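Local coordinates for protein pngf-ii (Elizabethkingia meningoseptica, PDB 4R4X) that acts as a peptide:N-glycosidase, removing N-linked glycans from glycoproteins, probably by cleaving the bond between the glycan and its asparagine, at residues A[251-256]-A[342-347]; A[188-193]-A[217-222]. One frame throughout, in Å; residues are numbered along the deposited sequence.

Interaction 1 of 2, residues A[251-256]-A[342-347]; sequences VFIIPQ and KEILIG
Leu345 meets Ile254 and Gln256 with successive atoms of its side chain. At the base, Leu345 CB lies 4.0 Å from Ile254 CB and almost as near to Ile254 CD1. The next atom stands anti to the carbonyl carbon (chi1 -67°), beside the backbone N, and there Leu345 CG approaches NE2 of the Gln256 side chain. At the tip, Leu345 CD1 comes within 3.2 Å of Gln256 NE2 and also touches CD and OE1 of that amide, the two side chains crossing at about a right angle. The other branch, CD2, packs on CG of Lys220 in the neighbouring strand 216-222. Tyr263, on helix 262-268, packs on Leu345, Ile254 and Gln256 alike.

The backbones run antiparallel, with strand axes 4.7 Å apart at closest approach. Phe252 and Gly347 form a hydrogen-bonded pair: Phe252 N to Gly347 O is 3.0 Å and the return bond, Gly347 N to Phe252 O, is 2.9 Å, both nearly straight at hydrogen. Ile253 and Ile346 make the following non-hydrogen-bonded pair, after which Ile254 N donates to Leu345 O on a more bent path (141° at hydrogen). This is neighbouring-strand pairing in an antiparallel sheet of the N-terminal PNGase F domain, consistent with that family's jelly-roll fold.

On the sheet face bearing Phe252, its ring lies across Gly347, whose CA sits over the ring, offset toward the rim, in a CH-pi contact 3.9 Å from the centroid. Phe296 meets the same ring edge-to-face. The other face carries Ile253, whose CG2 packs 4.1 Å from Ile346 CB and equally near Ile344 CD1. Where 251-256 has left its strand, one water accepts from Gln256 NE2 and donates to Glu343 O, the water lying 3.2 Å from Glu343 O.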
loop_
_atom_site.group_PDB
_atom_site.type_symbol
_atom_site.label_atom_id
_atom_site.label_comp_id
_atom_site.label_asym_id
_atom_site.label_seq_id
_atom_site.Cartn_x
_atom_site.Cartn_y
_atom_site.Cartn_z
ATOM N N VAL A 251 12.123 2.790 6.544
ATOM C CA VAL A 251 12.208 2.599 5.109
ATOM C C VAL A 251 12.499 3.990 4.572
ATOM O O VAL A 251 11.792 4.963 4.902
ATOM C CB VAL A 251 10.909 2.062 4.518
ATOM C CG1 VAL A 251 11.041 1.886 3.016
ATOM C CG2 VAL A 251 10.537 0.749 5.189
ATOM N N PHE A 252 13.568 4.089 3.792
ATOM C CA PHE A 252 14.091 5.373 3.366
ATOM C C PHE A 252 14.449 5.349 1.898
ATOM O O PHE A 252 14.628 4.280 1.306
ATOM C CB PHE A 252 15.314 5.782 4.204
ATOM C CG PHE A 252 16.497 4.857 4.089
ATOM C CD1 PHE A 252 16.630 3.766 4.925
ATOM C CD2 PHE A 252 17.493 5.095 3.145
ATOM C CE1 PHE A 252 17.722 2.903 4.817
ATOM C CE2 PHE A 252 18.595 4.257 3.046
ATOM C CZ PHE A 252 18.702 3.139 3.874
ATOM N N ILE A 253 14.489 6.534 1.316
ATOM C CA ILE A 253 15.062 6.753 -0.005
ATOM C C ILE A 253 16.178 7.783 0.123
ATOM O O ILE A 253 16.236 8.554 1.101
ATOM C CB ILE A 253 14.020 7.181 -1.070
ATOM C CG1 ILE A 253 13.323 8.478 -0.676
ATOM C CG2 ILE A 253 12.977 6.080 -1.272
ATOM C CD1 ILE A 253 12.432 9.075 -1.740
ATOM N N ILE A 254 17.070 7.806 -0.873
ATOM C CA ILE A 254 18.224 8.674 -0.830
ATOM C C ILE A 254 18.125 9.717 -1.951
ATOM O O ILE A 254 18.347 9.387 -3.130
ATOM C CB ILE A 254 19.537 7.865 -0.946
ATOM C CG1 ILE A 254 19.656 6.892 0.226
ATOM C CG2 ILE A 254 20.735 8.811 -0.958
ATOM C CD1 ILE A 254 20.803 5.923 0.141
ATOM N N PRO A 255 17.793 10.973 -1.610
ATOM C CA PRO A 255 17.837 11.997 -2.687
ATOM C C PRO A 255 19.267 12.311 -3.137
ATOM O O PRO A 255 20.131 12.609 -2.310
ATOM C CB PRO A 255 17.195 13.231 -2.050
ATOM C CG PRO A 255 16.556 12.738 -0.789
ATOM C CD PRO A 255 17.340 11.550 -0.339
ATOM N N GLN A 256 19.492 12.251 -4.442
ATOM C CA GLN A 256 20.828 12.396 -5.017
ATOM C C GLN A 256 20.935 13.623 -5.928
ATOM O O GLN A 256 21.849 13.699 -6.770
ATOM C CB GLN A 256 21.190 11.126 -5.779
ATOM C CG GLN A 256 21.473 9.944 -4.858
ATOM C CD GLN A 256 22.015 8.749 -5.622
ATOM O OE1 GLN A 256 23.216 8.467 -5.593
ATOM N NE2 GLN A 256 21.145 8.071 -6.336
ATOM N N LYS A 342 11.967 7.904 -11.660
ATOM C CA LYS A 342 13.360 7.894 -11.252
ATOM C C LYS A 342 13.808 6.493 -10.944
ATOM O O LYS A 342 13.021 5.654 -10.491
ATOM C CB LYS A 342 13.568 8.690 -9.973
ATOM C CG LYS A 342 13.368 10.180 -10.099
ATOM C CD LYS A 342 14.114 10.885 -8.991
ATOM C CE LYS A 342 14.221 12.370 -9.269
ATOM N NZ LYS A 342 13.082 13.093 -8.673
ATOM N N GLU A 343 15.097 6.265 -11.143
ATOM C CA GLU A 343 15.745 5.112 -10.550
ATOM C C GLU A 343 16.191 5.573 -9.159
ATOM O O GLU A 343 17.051 6.460 -9.018
ATOM C CB GLU A 343 16.925 4.629 -11.406
ATOM C CG GLU A 343 17.585 3.380 -10.838
ATOM C CD GLU A 343 18.588 2.750 -11.803
ATOM O OE1 GLU A 343 19.293 3.496 -12.521
ATOM O OE2 GLU A 343 18.662 1.506 -11.828
ATOM N N ILE A 344 15.581 5.012 -8.129
ATOM C CA ILE A 344 15.812 5.489 -6.755
ATOM C C ILE A 344 16.641 4.495 -5.982
ATOM O O ILE A 344 16.579 3.288 -6.260
ATOM C CB ILE A 344 14.484 5.719 -6.014
ATOM C CG1 ILE A 344 13.743 4.395 -5.758
ATOM C CG2 ILE A 344 13.631 6.689 -6.800
ATOM C CD1 ILE A 344 12.414 4.523 -5.025
ATOM N N LEU A 345 17.436 5.002 -5.047
ATOM C CA LEU A 345 18.046 4.178 -4.025
ATOM C C LEU A 345 17.062 4.097 -2.850
ATOM O O LEU A 345 16.780 5.122 -2.206
ATOM C CB LEU A 345 19.363 4.790 -3.540
ATOM C CG LEU A 345 20.495 4.824 -4.568
ATOM C CD1 LEU A 345 21.593 5.780 -4.124
ATOM C CD2 LEU A 345 21.069 3.426 -4.761
ATOM N N ILE A 346 16.592 2.881 -2.573
ATOM C CA ILE A 346 15.606 2.611 -1.519
ATOM C C ILE A 346 16.141 1.550 -0.551
ATOM O O ILE A 346 16.742 0.545 -0.964
ATOM C CB ILE A 346 14.220 2.229 -2.090
ATOM C CG1 ILE A 346 13.221 1.872 -0.966
ATOM C CG2 ILE A 346 14.317 1.059 -3.062
ATOM C CD1 ILE A 346 11.776 1.937 -1.410
ATOM N N GLY A 347 15.961 1.803 0.744
ATOM C CA GLY A 347 16.531 0.930 1.759
ATOM C C GLY A 347 15.659 0.704 2.961
ATOM O O GLY A 347 14.629 1.347 3.153
HETATM O O HOH W 1 18.256 8.769 -7.141
#

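Interaction 2 of 2, residues A[188-193]-A[217-222]; sequences IPVFEN and ILKKVK
Phe191, Lys219 and Val190 have the most surface buried here, and the ring of Phe191 is held from both faces. Ile217 CD1 stands over the centre of one face, 3.7 Å from the centroid and 8° off the ring normal, a CH-pi contact. Over the centre of the opposite face lies CG1 of Val190, the preceding residue in the chain. Phe191 CG is anti to its own carbonyl carbon (chi1 -58°), and the far end of the ring reaches the 217-222 backbone, with CZ 3.6 Å from Ile217 O. The side chains of Phe191 and Ile217 lie alongside one another, pointing opposite ways.

Lys219 takes a bent route. Its CG touches both Phe191 CE1 and Val190 CG1, each at 4.0 Å, before a turn at chi3 (51°) carries CE to within 3.2 Å of Val190 O. The ammonium then donates to that carbonyl, NZ to O being 2.8 Å, from a position in the carbonyl plane. The lysine thus packs with its methylenes and binds with its tip. Val190 CG1 reaches Val221 CG1 more loosely, at 4.4 Å.

The acceptor carbonyl belongs to a classic beta bulge, in which Val190 and Phe191 both face Leu362. With strand axes still 8.3 Å apart at their closest, the two segments meet through side chains, two of which reach backbone oxygens (Ile217 O and Val190 O); their backbones are not paired. This is the packing of two facing sheets in a beta sandwich, consistent with the jelly roll of the PNGase F N-terminal domain. Strand 186-196 is outermost in a four-stranded sheet beside strand 358-367, whereas strand 216-222 lies in the other sheet between strands 209-211 and 343-350.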
loop_
_atom_site.group_PDB
_atom_site.type_symbol
_atom_site.label_atom_id
_atom_site.label_comp_id
_atom_site.label_asym_id
_atom_site.label_seq_id
_atom_site.Cartn_x
_atom_site.Cartn_y
_atom_site.Cartn_z
ATOM N N ILE A 188 5.636 -2.518 -7.112
ATOM C CA ILE A 188 7.072 -2.436 -7.252
ATOM C C ILE A 188 7.749 -3.264 -6.155
ATOM O O ILE A 188 7.870 -2.797 -5.013
ATOM C CB ILE A 188 7.557 -0.988 -7.147
ATOM C CG1 ILE A 188 6.796 -0.075 -8.125
ATOM C CG2 ILE A 188 9.065 -0.918 -7.369
ATOM C CD1 ILE A 188 7.130 -0.316 -9.580
ATOM N N PRO A 189 8.238 -4.474 -6.504
ATOM C CA PRO A 189 8.912 -5.303 -5.509
ATOM C C PRO A 189 10.247 -4.706 -5.124
ATOM O O PRO A 189 10.963 -4.180 -5.992
ATOM C CB PRO A 189 9.105 -6.658 -6.220
ATOM C CG PRO A 189 8.543 -6.515 -7.593
ATOM C CD PRO A 189 8.285 -5.064 -7.856
ATOM N N VAL A 190 10.573 -4.755 -3.837
ATOM C CA VAL A 190 11.866 -4.294 -3.366
ATOM C C VAL A 190 12.613 -5.426 -2.669
ATOM O O VAL A 190 13.654 -5.847 -3.165
ATOM C CB VAL A 190 11.736 -3.073 -2.428
ATOM C CG1 VAL A 190 13.106 -2.534 -2.071
ATOM C CG2 VAL A 190 10.911 -1.991 -3.089
ATOM N N PHE A 191 12.096 -5.901 -1.529
ATOM C CA PHE A 191 12.745 -6.988 -0.761
ATOM C C PHE A 191 11.766 -8.105 -0.480
ATOM O O PHE A 191 10.566 -7.867 -0.247
ATOM C CB PHE A 191 13.356 -6.515 0.575
ATOM C CG PHE A 191 14.386 -5.427 0.443
ATOM C CD1 PHE A 191 15.529 -5.599 -0.316
ATOM C CD2 PHE A 191 14.228 -4.228 1.123
ATOM C CE1 PHE A 191 16.468 -4.597 -0.423
ATOM C CE2 PHE A 191 15.143 -3.210 0.994
ATOM C CZ PHE A 191 16.283 -3.397 0.227
ATOM N N GLU A 192 12.270 -9.337 -0.501
ATOM C CA GLU A 192 11.478 -10.505 -0.139
ATOM C C GLU A 192 12.271 -11.404 0.808
ATOM O O GLU A 192 13.360 -11.849 0.462
ATOM C CB GLU A 192 11.084 -11.298 -1.390
ATOM C CG GLU A 192 10.169 -12.468 -1.073
ATOM C CD GLU A 192 9.444 -13.013 -2.303
ATOM O OE1 GLU A 192 8.325 -13.559 -2.133
ATOM O OE2 GLU A 192 9.973 -12.875 -3.433
ATOM N N ASN A 193 11.728 -11.614 2.006
ATOM C CA ASN A 193 12.365 -12.373 3.060
ATOM C C ASN A 193 13.865 -12.076 3.213
ATOM O O ASN A 193 14.668 -12.984 3.214
ATOM C CB ASN A 193 12.130 -13.874 2.817
ATOM C CG ASN A 193 10.640 -14.221 2.728
ATOM O OD1 ASN A 193 9.809 -13.674 3.463
ATOM N ND2 ASN A 193 10.296 -15.118 1.820
ATOM N N ILE A 217 19.909 -2.496 4.488
ATOM C CA ILE A 217 19.878 -3.101 3.164
ATOM C C ILE A 217 19.349 -2.085 2.138
ATOM O O ILE A 217 18.374 -1.357 2.404
ATOM C CB ILE A 217 19.061 -4.417 3.122
ATOM C CG1 ILE A 217 17.611 -4.203 3.564
ATOM C CG2 ILE A 217 19.715 -5.471 4.017
ATOM C CD1 ILE A 217 16.787 -5.474 3.598
ATOM N N LEU A 218 19.951 -2.073 0.952
ATOM C CA LEU A 218 19.693 -1.013 -0.032
ATOM C C LEU A 218 19.699 -1.576 -1.450
ATOM O O LEU A 218 20.507 -2.435 -1.755
ATOM C CB LEU A 218 20.800 0.035 0.076
ATOM C CG LEU A 218 20.543 1.354 -0.648
ATOM C CD1 LEU A 218 19.562 2.172 0.154
ATOM C CD2 LEU A 218 21.809 2.185 -0.831
ATOM N N LYS A 219 18.816 -1.089 -2.312
ATOM C CA LYS A 219 18.909 -1.423 -3.728
ATOM C C LYS A 219 18.435 -0.272 -4.593
ATOM O O LYS A 219 17.856 0.707 -4.096
ATOM C CB LYS A 219 18.142 -2.701 -4.062
ATOM C CG LYS A 219 16.651 -2.638 -3.878
ATOM C CD LYS A 219 15.893 -3.715 -4.678
ATOM C CE LYS A 219 16.425 -5.111 -4.477
ATOM N NZ LYS A 219 15.612 -6.128 -5.195
ATOM N N LYS A 220 18.706 -0.392 -5.886
ATOM C CA LYS A 220 18.193 0.553 -6.866
ATOM C C LYS A 220 16.921 -0.036 -7.455
ATOM O O LYS A 220 16.879 -1.236 -7.799
ATOM C CB LYS A 220 19.204 0.799 -7.986
ATOM C CG LYS A 220 20.444 1.564 -7.584
ATOM C CD LYS A 220 21.269 2.037 -8.786
ATOM C CE LYS A 220 21.665 0.869 -9.683
ATOM N NZ LYS A 220 22.908 1.121 -10.480
ATOM N N VAL A 221 15.870 0.772 -7.535
ATOM C CA VAL A 221 14.629 0.340 -8.157
ATOM C C VAL A 221 14.111 1.413 -9.120
ATOM O O VAL A 221 14.184 2.610 -8.830
ATOM C CB VAL A 221 13.524 -0.033 -7.129
ATOM C CG1 VAL A 221 14.025 -1.084 -6.168
ATOM C CG2 VAL A 221 13.053 1.168 -6.343
ATOM N N LYS A 222 13.597 0.978 -10.267
ATOM C CA LYS A 222 13.082 1.908 -11.248
ATOM C C LYS A 222 11.588 2.175 -11.006
ATOM O O LYS A 222 10.795 1.268 -10.953
ATOM C CB LYS A 222 13.338 1.401 -12.675
ATOM C CG LYS A 222 12.805 2.355 -13.748
ATOM C CD LYS A 222 13.234 3.809 -13.513
ATOM C CE LYS A 222 12.931 4.718 -14.703
ATOM N NZ LYS A 222 11.469 4.970 -14.845
#

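In the fold
From the N terminus, segment 188-193 comes first, and interaction 2 closes a loop of 23 residues when the chain returns at 217-222 in the facing sheet. Interaction 1 opens later, at 251-256, and with 85 residues between, it closes at 342-347, a loop that includes helices 262-268 and 336-339. The two loops are therefore in series, neither nesting nor crossing. They join in space because strand 343-350 lies between strands 216-222 and 248-253: probable hydrogen bonds run from Ile344 N to Val221 O and from Ile346 N to Lys219 O, both 2.9 Å. Interaction 1 connects strands within this sheet; interaction 2 ties the sheet to its partner.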